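Local structure of uncharacterized protein (Pyrococcus abyssi, 5IFF) at residues A57-Y62 against Q155-V160. The protein is the restriction DNA glycosylase R.PabI, which binds double-stranded DNA and probably excises adenine bases from its recognition sequence. The protein carries 2 engineered substitutions. Residues are numbered along the deposited sequence; the frame is centred on the assembly and turned at random.
Sequences AWQISY and QSMVYV. Engineered in segment 57-62: Ala57 (natural residue Glu).
Trp58 and Val160 form an antiparallel hydrogen-bonded pair: Trp58 N donates a hydrogen bond to Val160 O and Val160 N donates one to Trp58 O, each 2.9 Å long. Ile60 N adds a more bent bond to Val158 O (3.1 Å, 143° at the hydrogen). Beyond it the two segments diverge, and a water bridges them, accepting from Val158 N and Gln59 NE2 and donating to Ile60 O. Gln59 CB lies over one face of the Tyr159 ring, a CH-pi contact offset toward the rim, 4.0 Å from the ring centroid. Gln59 CG, anti to the backbone N (chi1 -170°), lies near Tyr159 CZ; a bend at chi2 then sets CD 4.0 Å from Met157 SD. An alanine in place of Tyr159 would probably leave Gln59 CB and CG without their aromatic support and its amide freer to swing off the water. On the other face of the sheet Val160 CG1 packs against Trp58 CB at 3.9 Å, while Trp58 NE1 is held by Glu71. Strands 54-59 and 154-163 are thus joined within the large antiparallel sheet of R.PabI, where Gln59, Ile60 and Val158 belong to the adenine-binding site, unoccupied in this chain.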
ATOM      1  N   ALA A  57      23.154   2.305  -3.389  1.00 33.74           N
ATOM      2  CA  ALA A  57      22.741   2.991  -2.183  1.00 32.31           C
ATOM      3  C   ALA A  57      21.879   2.066  -1.335  1.00 35.12           C
ATOM      4  O   ALA A  57      20.791   1.687  -1.746  1.00 37.91           O
ATOM      5  CB  ALA A  57      21.957   4.266  -2.545  1.00 34.34           C
ATOM      6  N   TRP A  58      22.351   1.766  -0.129  1.00 32.08           N
ATOM      7  CA  TRP A  58      21.734   0.794   0.718  1.00 33.55           C
ATOM      8  C   TRP A  58      21.404   1.472   2.042  1.00 30.81           C
ATOM      9  O   TRP A  58      22.329   1.892   2.794  1.00 30.90           O
ATOM     10  CB  TRP A  58      22.685  -0.357   0.924  1.00 31.45           C
ATOM     11  CG  TRP A  58      22.177  -1.530   1.768  1.00 32.47           C
ATOM     12  CD1 TRP A  58      20.892  -1.759   2.247  1.00 33.75           C
ATOM     13  CD2 TRP A  58      22.982  -2.658   2.220  1.00 33.87           C
ATOM     14  NE1 TRP A  58      20.870  -2.962   2.937  1.00 36.04           N
ATOM     15  CE2 TRP A  58      22.106  -3.518   2.929  1.00 33.81           C
ATOM     16  CE3 TRP A  58      24.323  -3.009   2.049  1.00 34.29           C
ATOM     17  CZ2 TRP A  58      22.572  -4.719   3.512  1.00 36.39           C
ATOM     18  CZ3 TRP A  58      24.785  -4.207   2.644  1.00 38.05           C
ATOM     19  CH2 TRP A  58      23.903  -5.043   3.362  1.00 37.47           C
ATOM     20  N   GLN A  59      20.119   1.605   2.299  1.00 32.33           N
ATOM     21  CA  GLN A  59      19.642   2.103   3.585  1.00 33.50           C
ATOM     22  C   GLN A  59      19.680   0.921   4.511  1.00 30.82           C
ATOM     23  O   GLN A  59      18.740   0.097   4.526  1.00 30.49           O
ATOM     24  CB  GLN A  59      18.223   2.706   3.473  1.00 38.18           C
ATOM     25  CG  GLN A  59      17.818   3.434   4.705  1.00 49.27           C
ATOM     26  CD  GLN A  59      16.906   2.590   5.561  1.00 64.82           C
ATOM     27  OE1 GLN A  59      15.796   2.256   5.152  1.00 71.06           O
ATOM     28  NE2 GLN A  59      17.384   2.207   6.746  1.00 73.55           N
ATOM     29  N   ILE A  60      20.761   0.836   5.276  1.00 29.55           N
ATOM     30  CA  ILE A  60      21.100  -0.385   5.970  1.00 33.81           C
ATOM     31  C   ILE A  60      20.587  -0.354   7.431  1.00 33.47           C
ATOM     32  O   ILE A  60      20.444   0.718   8.039  1.00 35.61           O
ATOM     33  CB  ILE A  60      22.612  -0.623   5.928  1.00 37.77           C
ATOM     34  CG1 ILE A  60      22.962  -2.039   6.391  1.00 37.53           C
ATOM     35  CG2 ILE A  60      23.368   0.453   6.759  1.00 33.39           C
ATOM     36  CD1 ILE A  60      24.469  -2.384   6.146  1.00 35.39           C
ATOM     37  N   SER A  61      20.273  -1.535   7.963  1.00 30.48           N
ATOM     38  CA  SER A  61      19.670  -1.650   9.311  1.00 31.92           C
ATOM     39  C   SER A  61      20.537  -2.577  10.169  1.00 32.05           C
ATOM     40  O   SER A  61      21.447  -3.218   9.642  1.00 29.73           O
ATOM     41  CB  SER A  61      18.235  -2.208   9.238  1.00 33.34           C
ATOM     42  OG  SER A  61      17.387  -1.353   8.514  1.00 34.66           O
ATOM     43  N   TYR A  62      20.243  -2.681  11.475  1.00 30.09           N
ATOM     44  CA  TYR A  62      20.998  -3.653  12.308  1.00 29.95           C
ATOM     45  C   TYR A  62      20.022  -4.620  13.034  1.00 33.80           C
ATOM     46  O   TYR A  62      20.442  -5.548  13.709  1.00 36.41           O
ATOM     47  CB  TYR A  62      21.910  -2.914  13.307  1.00 31.44           C
ATOM     48  CG  TYR A  62      21.222  -1.842  14.149  1.00 31.70           C
ATOM     49  CD1 TYR A  62      20.380  -2.194  15.194  1.00 31.07           C
ATOM     50  CD2 TYR A  62      21.416  -0.477  13.883  1.00 30.30           C
ATOM     51  CE1 TYR A  62      19.711  -1.219  15.983  1.00 37.62           C
ATOM     52  CE2 TYR A  62      20.765   0.519  14.652  1.00 33.41           C
ATOM     53  CZ  TYR A  62      19.926   0.133  15.712  1.00 35.69           C
ATOM     54  OH  TYR A  62      19.262   1.055  16.477  1.00 35.04           O
ATOM     55  N   GLN A 155      13.815  11.262  12.392  1.00 60.26           N
ATOM     56  CA  GLN A 155      14.297   9.904  12.315  1.00 58.68           C
ATOM     57  C   GLN A 155      15.659   9.971  11.621  1.00 46.36           C
ATOM     58  O   GLN A 155      15.771  10.628  10.594  1.00 44.42           O
ATOM     59  CB  GLN A 155      13.322   9.045  11.529  1.00 69.93           C
ATOM     60  CG  GLN A 155      13.162   7.640  12.011  1.00 81.91           C
ATOM     61  CD  GLN A 155      11.917   7.006  11.433  1.00 97.31           C
ATOM     62  OE1 GLN A 155      11.708   7.015  10.216  1.00101.19           O
ATOM     63  NE2 GLN A 155      11.066   6.474  12.303  1.00107.43           N
ATOM     64  N   SER A 156      16.680   9.309  12.149  1.00 41.26           N
ATOM     65  CA  SER A 156      17.956   9.309  11.428  1.00 35.62           C
ATOM     66  C   SER A 156      18.065   8.044  10.604  1.00 42.00           C
ATOM     67  O   SER A 156      17.666   6.978  11.063  1.00 45.13           O
ATOM     68  CB  SER A 156      19.148   9.424  12.397  1.00 34.60           C
ATOM     69  OG  SER A 156      18.925   8.497  13.459  1.00 37.44           O
ATOM     70  N   MET A 157      18.631   8.129   9.392  1.00 38.07           N
ATOM     71  CA  MET A 157      18.802   6.915   8.589  1.00 33.20           C
ATOM     72  C   MET A 157      20.245   6.813   8.147  1.00 32.09           C
ATOM     73  O   MET A 157      20.837   7.812   7.786  1.00 32.35           O
ATOM     74  CB  MET A 157      17.883   6.924   7.356  1.00 35.45           C
ATOM     75  CG  MET A 157      16.337   6.898   7.741  1.00 63.60           C
ATOM     76  SD  MET A 157      15.334   6.096   6.482  1.00170.78           S
ATOM     77  CE  MET A 157      15.610   7.201   5.103  1.00 95.79           C
ATOM     78  N   VAL A 158      20.812   5.610   8.181  1.00 30.79           N
ATOM     79  CA  VAL A 158      22.186   5.427   7.767  1.00 31.91           C
ATOM     80  C   VAL A 158      22.212   4.705   6.417  1.00 34.17           C
ATOM     81  O   VAL A 158      21.430   3.761   6.201  1.00 36.28           O
ATOM     82  CB  VAL A 158      22.998   4.622   8.824  1.00 30.45           C
ATOM     83  CG1 VAL A 158      24.457   4.311   8.278  1.00 31.55           C
ATOM     84  CG2 VAL A 158      23.063   5.409  10.145  1.00 31.51           C
ATOM     85  N   TYR A 159      23.095   5.148   5.521  1.00 31.86           N
ATOM     86  CA  TYR A 159      23.186   4.632   4.159  1.00 33.70           C
ATOM     87  C   TYR A 159      24.624   4.260   3.948  1.00 35.47           C
ATOM     88  O   TYR A 159      25.531   4.965   4.446  1.00 34.90           O
ATOM     89  CB  TYR A 159      22.837   5.682   3.084  1.00 36.51           C
ATOM     90  CG  TYR A 159      21.367   5.959   2.930  1.00 40.72           C
ATOM     91  CD1 TYR A 159      20.706   6.759   3.850  1.00 43.40           C
ATOM     92  CD2 TYR A 159      20.648   5.442   1.851  1.00 39.82           C
ATOM     93  CE1 TYR A 159      19.346   7.016   3.718  1.00 47.85           C
ATOM     94  CE2 TYR A 159      19.304   5.697   1.707  1.00 44.58           C
ATOM     95  CZ  TYR A 159      18.663   6.489   2.639  1.00 47.98           C
ATOM     96  OH  TYR A 159      17.339   6.735   2.514  1.00 49.21           O
ATOM     97  N   VAL A 160      24.861   3.191   3.204  1.00 33.66           N
ATOM     98  CA  VAL A 160      26.219   3.010   2.633  1.00 32.63           C
ATOM     99  C   VAL A 160      26.048   3.056   1.107  1.00 30.87           C
ATOM    100  O   VAL A 160      25.090   2.493   0.562  1.00 32.21           O
ATOM    101  CB  VAL A 160      26.892   1.696   3.096  1.00 32.29           C
ATOM    102  CG1 VAL A 160      25.989   0.532   2.790  1.00 33.31           C
ATOM    103  CG2 VAL A 160      28.250   1.510   2.427  1.00 35.05           C
TER
HETATM  104  O   HOH W   1      19.213   3.293   8.606  1.00 38.88           O